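Local coordinates for IPT/TIG domain-containing protein BACOVA_02650 (Bacteroides ovatus, PDB 5E7H), which binds polysaccharide at the bacterial cell surface, probably capturing xyloglucan before its transport into the periplasm for degradation, at residues 164-169 / 249-253; 104-108 / 120-126. All blocks are in the same frame, centred on the assembly; numbering follows the deposited sequence.

Contact 1 (164-169 / 249-253); sequences FECFVK and EVYFD. With NA (sodium ion), chain I; FMT (formic acid), chain C; FMT (formic acid), chain D.
Cysteine, valine and phenylalanine side chains make up the apolar centre of this strand pair. Cys166 (chi1 t) lays SG 3.6 Å from Val250 CG1 and 4.5 Å from the centroid of the Phe252 ring, an oblique sulfur-aromatic contact. Val168 CG2 lies 4.2 Å from Val250 CG1. Phe164 (chi1 p) and Phe252 (chi1 m) meet obliquely, centroids 5.8 Å apart and planes at 45°, Phe164 CE2 3.7 Å from Phe252 CD2. This face looks into the beta-sandwich of the xyloglucan-binding domain, where Phe252 meets Phe177 of the opposing sheet edge-to-face. On the other face Phe167 (chi1 t) brings CD1 to 3.9 Å from CD2 of Tyr251 (chi1 m), at the edge of the tyrosine ring.

Residues 164-168 and 249-253 are extended and antiparallel, their axes approaching to 4.6 Å at 163°; Lys169 (phi/psi -66/-49) turns out of the strand. Glu165-Asp253 and Phe167-Tyr251 are hydrogen-bonded pairs: Glu165 N to Asp253 O 2.9 Å, Asp253 N to Glu165 O 3.0 Å, Phe167 N to Tyr251 O 2.9 Å, Tyr251 N to Phe167 O 2.8 Å. Cys166-Phe252 and Val168-Val250 are non-hydrogen-bonded pairs.

At one polar end Lys169 N donates to Glu249 O at 3.0 Å. Glu249 OE2 accepts from Tyr251 OH at 2.6 Å, while its OE1 makes a long salt bridge of 3.9 Å to Lys169 NZ, bridged by a water 2.6 Å from each. The Glu165 carboxylate leads away, OE1 hydrogen-bonded to Ser10 and OE2 salt-bridged to Arg256. At the far end, Asp253 chelates sodium through OD1 (2.6 Å) and OD2 (2.5 Å).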
# COMPACT_ATOMS: atom_id res chain seq x y z
N PHE A 164 -1.95 -1.74 -0.34
CA PHE A 164 -2.38 -0.39 0.02
C PHE A 164 -1.31 0.20 0.89
O PHE A 164 -0.50 -0.53 1.45
CB PHE A 164 -3.74 -0.37 0.75
CG PHE A 164 -3.85 -1.31 1.92
CD1 PHE A 164 -4.26 -2.63 1.75
CD2 PHE A 164 -3.60 -0.86 3.21
CE1 PHE A 164 -4.37 -3.50 2.84
CE2 PHE A 164 -3.73 -1.72 4.30
CZ PHE A 164 -4.10 -3.03 4.11
N GLU A 165 -1.32 1.51 1.02
CA GLU A 165 -0.41 2.19 1.93
C GLU A 165 -1.14 2.40 3.23
O GLU A 165 -2.34 2.68 3.24
CB GLU A 165 0.05 3.51 1.34
CG GLU A 165 1.56 3.67 1.27
CD GLU A 165 2.24 2.65 0.36
OE1 GLU A 165 3.47 2.53 0.45
OE2 GLU A 165 1.56 2.02 -0.47
N CYS A 166 -0.41 2.29 4.32
CA CYS A 166 -0.98 2.40 5.66
C CYS A 166 -0.02 3.15 6.58
O CYS A 166 1.19 2.94 6.51
CB CYS A 166 -1.28 1.03 6.20
SG CYS A 166 -2.15 1.00 7.78
N PHE A 167 -0.56 4.03 7.42
CA PHE A 167 0.21 4.71 8.45
C PHE A 167 -0.42 4.41 9.79
O PHE A 167 -1.59 4.70 9.99
CB PHE A 167 0.23 6.23 8.19
CG PHE A 167 1.00 7.03 9.23
CD1 PHE A 167 0.49 7.21 10.51
CD2 PHE A 167 2.20 7.64 8.90
CE1 PHE A 167 1.20 7.96 11.47
CE2 PHE A 167 2.90 8.40 9.86
CZ PHE A 167 2.38 8.55 11.13
N VAL A 168 0.36 3.82 10.69
CA VAL A 168 -0.08 3.54 12.05
C VAL A 168 0.71 4.43 13.02
O VAL A 168 1.95 4.39 13.04
CB VAL A 168 0.12 2.06 12.42
CG1 VAL A 168 -0.21 1.81 13.92
CG2 VAL A 168 -0.68 1.15 11.49
N LYS A 169 0.03 5.26 13.81
CA LYS A 169 0.72 6.17 14.72
C LYS A 169 1.48 5.42 15.81
O LYS A 169 2.66 5.73 16.10
CB LYS A 169 -0.26 7.16 15.36
CG LYS A 169 0.39 8.19 16.30
CD LYS A 169 1.13 9.23 15.50
CE LYS A 169 1.83 10.24 16.40
NZ LYS A 169 0.86 11.11 17.09
N GLU A 249 -4.81 5.41 15.68
CA GLU A 249 -4.75 6.44 14.64
C GLU A 249 -4.12 5.79 13.42
O GLU A 249 -2.89 5.58 13.39
CB GLU A 249 -3.98 7.67 15.11
CG GLU A 249 -3.97 8.78 14.11
CD GLU A 249 -3.20 10.01 14.56
OE1 GLU A 249 -2.64 10.02 15.69
OE2 GLU A 249 -3.17 10.97 13.77
N VAL A 250 -4.95 5.43 12.45
CA VAL A 250 -4.52 4.64 11.30
C VAL A 250 -5.03 5.31 10.03
O VAL A 250 -6.20 5.69 9.96
CB VAL A 250 -5.03 3.20 11.37
CG1 VAL A 250 -4.51 2.36 10.20
CG2 VAL A 250 -4.62 2.57 12.71
N TYR A 251 -4.15 5.46 9.04
CA TYR A 251 -4.53 6.04 7.75
C TYR A 251 -4.27 5.05 6.64
O TYR A 251 -3.35 4.23 6.74
CB TYR A 251 -3.75 7.35 7.46
CG TYR A 251 -3.96 8.38 8.56
CD1 TYR A 251 -5.08 9.20 8.56
CD2 TYR A 251 -3.09 8.46 9.63
CE1 TYR A 251 -5.31 10.09 9.59
CE2 TYR A 251 -3.31 9.35 10.66
CZ TYR A 251 -4.43 10.16 10.64
OH TYR A 251 -4.70 11.05 11.66
N PHE A 252 -5.09 5.13 5.59
CA PHE A 252 -5.01 4.25 4.41
C PHE A 252 -5.07 5.05 3.12
O PHE A 252 -5.79 6.04 3.03
CB PHE A 252 -6.17 3.24 4.36
CG PHE A 252 -6.33 2.36 5.57
CD1 PHE A 252 -7.00 2.80 6.71
CD2 PHE A 252 -5.86 1.07 5.55
CE1 PHE A 252 -7.15 1.96 7.80
CE2 PHE A 252 -6.03 0.23 6.65
CZ PHE A 252 -6.68 0.69 7.76
N ASP A 253 -4.36 4.59 2.09
CA ASP A 253 -4.51 5.20 0.76
C ASP A 253 -4.10 4.23 -0.33
O ASP A 253 -3.42 3.23 -0.09
CB ASP A 253 -3.67 6.48 0.66
CG ASP A 253 -4.20 7.48 -0.34
OD1 ASP A 253 -5.19 7.25 -1.04
OD2 ASP A 253 -3.57 8.57 -0.43
NA NA I . -5.06 9.69 -2.07
C FMT C . 0.80 14.56 15.76
O1 FMT C . 2.03 14.67 16.00
O2 FMT C . 0.42 13.67 14.96
C FMT D . 3.39 13.18 19.43
O1 FMT D . 2.71 13.59 18.45
O2 FMT D . 2.85 12.46 20.31
O HOH W 1 -1.40 12.21 16.38
O HOH W 2 -3.39 8.91 -3.93

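Contact 2 (104-108 / 120-126); sequences CSFVV and GTCLGIT. With NA (sodium ion), chain I.
Strands 105-108 and 121-126, successive in the chain, form an antiparallel hairpin with a long connecting loop; both are extended, their axes approaching to 4.6 Å at 132°, and Gly120 leads into the second with positive phi (66/-141). Two hydrogen-bonded pairs set the register. Ser105 N reaches Gly124 O at 3.0 Å and Gly124 N reaches Ser105 O at 2.8 Å; Val107 N lies 3.0 Å from Cys122 O, and Cys122 N 2.9 Å from Val107 O. Phe106-Leu123 is the non-hydrogen-bonded pair between them.

Side chains alternate across the sheet. Phe106 (chi1 m) puts CE1 3.8 Å from CD1 of Leu123 (t,p), and Phe106 CB is 3.9 Å from CG2 of Thr121. Cys104 (chi1 p) brings SG to 3.7 Å from Leu123 CD1 and CB to 3.8 Å from CD1 of Ile125, an m,m side chain that bends back after starting away. Val107 (chi1 m) and Cys122 (chi1 p) project from the other face, Val107 CG2 only 3.3 Å from Cys122 SG. Because Gly124 has no side chain, OG of Ser105 (chi1 p) can lie against its backbone; a CB there would be 2.5 Å from OG. One water lies 3.1 Å from Ser105 OG and 3.0 Å from Thr126 N.

Thr121 O binds sodium at 2.5 Å. The pair forms an edge of the larger sheet of the xyloglucan-binding domain: 121-126 joins strand 246-259 through Leu123-Phe252 and Ile125-Val250 backbone bonds, Leu123 and Ile125 touch strand 133-142 of the facing sheet, and His99 of strand 98-101 meets the Phe106 ring edge-to-face.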
# COMPACT_ATOMS: atom_id res chain seq x y z
N CYS A 104 -15.92 7.75 9.84
CA CYS A 104 -14.47 7.79 9.60
C CYS A 104 -14.10 9.23 9.27
O CYS A 104 -14.94 10.12 9.33
CB CYS A 104 -14.07 6.83 8.48
SG CYS A 104 -14.77 7.26 6.85
N SER A 105 -12.83 9.46 8.95
CA SER A 105 -12.40 10.78 8.55
C SER A 105 -11.61 10.69 7.26
O SER A 105 -11.25 9.60 6.82
CB SER A 105 -11.55 11.41 9.65
OG SER A 105 -10.43 10.61 9.94
N PHE A 106 -11.42 11.85 6.64
CA PHE A 106 -10.61 11.99 5.44
C PHE A 106 -9.69 13.17 5.67
O PHE A 106 -10.12 14.23 6.13
CB PHE A 106 -11.50 12.16 4.21
CG PHE A 106 -12.22 10.90 3.90
CD1 PHE A 106 -11.56 9.87 3.28
CD2 PHE A 106 -13.51 10.71 4.33
CE1 PHE A 106 -12.18 8.67 3.05
CE2 PHE A 106 -14.15 9.51 4.09
CZ PHE A 106 -13.48 8.49 3.44
N VAL A 107 -8.41 12.97 5.40
CA VAL A 107 -7.42 14.00 5.69
C VAL A 107 -6.47 14.19 4.51
O VAL A 107 -6.18 13.24 3.78
CB VAL A 107 -6.60 13.66 6.96
CG1 VAL A 107 -7.52 13.45 8.17
CG2 VAL A 107 -5.76 12.46 6.76
N VAL A 108 -6.01 15.42 4.34
CA VAL A 108 -4.87 15.75 3.49
C VAL A 108 -3.76 16.14 4.45
O VAL A 108 -3.92 17.09 5.22
CB VAL A 108 -5.19 16.89 2.51
CG1 VAL A 108 -3.96 17.33 1.72
CG2 VAL A 108 -6.30 16.46 1.55
N GLY A 120 -2.41 13.39 -1.62
CA GLY A 120 -3.78 13.87 -1.55
C GLY A 120 -4.52 13.34 -0.35
O GLY A 120 -3.99 13.25 0.74
N THR A 121 -5.79 13.02 -0.57
CA THR A 121 -6.69 12.59 0.49
C THR A 121 -6.46 11.14 0.89
O THR A 121 -6.34 10.27 0.04
CB THR A 121 -8.13 12.74 0.04
OG1 THR A 121 -8.34 14.09 -0.39
CG2 THR A 121 -9.09 12.42 1.17
N CYS A 122 -6.44 10.86 2.19
CA CYS A 122 -6.39 9.50 2.69
C CYS A 122 -7.51 9.27 3.69
O CYS A 122 -8.08 10.22 4.24
CB CYS A 122 -5.03 9.17 3.31
SG CYS A 122 -4.53 10.14 4.73
N LEU A 123 -7.84 7.99 3.88
CA LEU A 123 -8.84 7.54 4.85
C LEU A 123 -8.23 7.49 6.23
O LEU A 123 -7.14 6.95 6.39
CB LEU A 123 -9.34 6.14 4.47
CG LEU A 123 -10.16 5.37 5.51
CD1 LEU A 123 -11.49 6.05 5.75
CD2 LEU A 123 -10.35 3.93 5.09
N GLY A 124 -8.93 8.05 7.20
CA GLY A 124 -8.52 7.95 8.59
C GLY A 124 -9.51 7.15 9.41
O GLY A 124 -10.72 7.39 9.35
N ILE A 125 -8.98 6.21 10.18
CA ILE A 125 -9.74 5.53 11.21
C ILE A 125 -9.02 5.87 12.51
O ILE A 125 -7.95 5.31 12.80
CB ILE A 125 -9.80 4.03 10.97
CG1 ILE A 125 -10.47 3.69 9.64
CG2 ILE A 125 -10.52 3.31 12.14
CD1 ILE A 125 -11.90 3.95 9.56
N THR A 126 -9.56 6.82 13.26
CA THR A 126 -8.86 7.35 14.41
C THR A 126 -9.82 7.53 15.57
O THR A 126 -11.02 7.75 15.38
CB THR A 126 -8.20 8.71 14.11
OG1 THR A 126 -9.21 9.74 14.10
CG2 THR A 126 -7.46 8.68 12.78
NA NA I . -5.06 9.69 -2.07
O HOH W 3 -11.62 8.72 12.12
O HOH W 4 -9.04 12.14 11.71
O HOH W 2 -3.39 8.91 -3.93

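In the fold
Contacts 1 and 2 lie side by side in one antiparallel sheet, their centres 9 Å apart. Strand 121-126 of contact 2 adjoins 249-253 of contact 1, giving the order 105-108, 121-126, 249-253, 164-168. The seam is made by two probable hydrogen bonds, Ile125 N to Val250 O at 2.8 Å and Phe252 N to Leu123 O at 2.9 Å. At one end of this seam both contacts reach the same sodium ion: Asp253 OD2 and Thr121 O lie 3.3 Å apart as fellow ligands, joined by Asn92, Asn119 and a shared water 2.6 Å from the metal. The ion thus ties two neighbouring strands to the loops that carry the two asparagines.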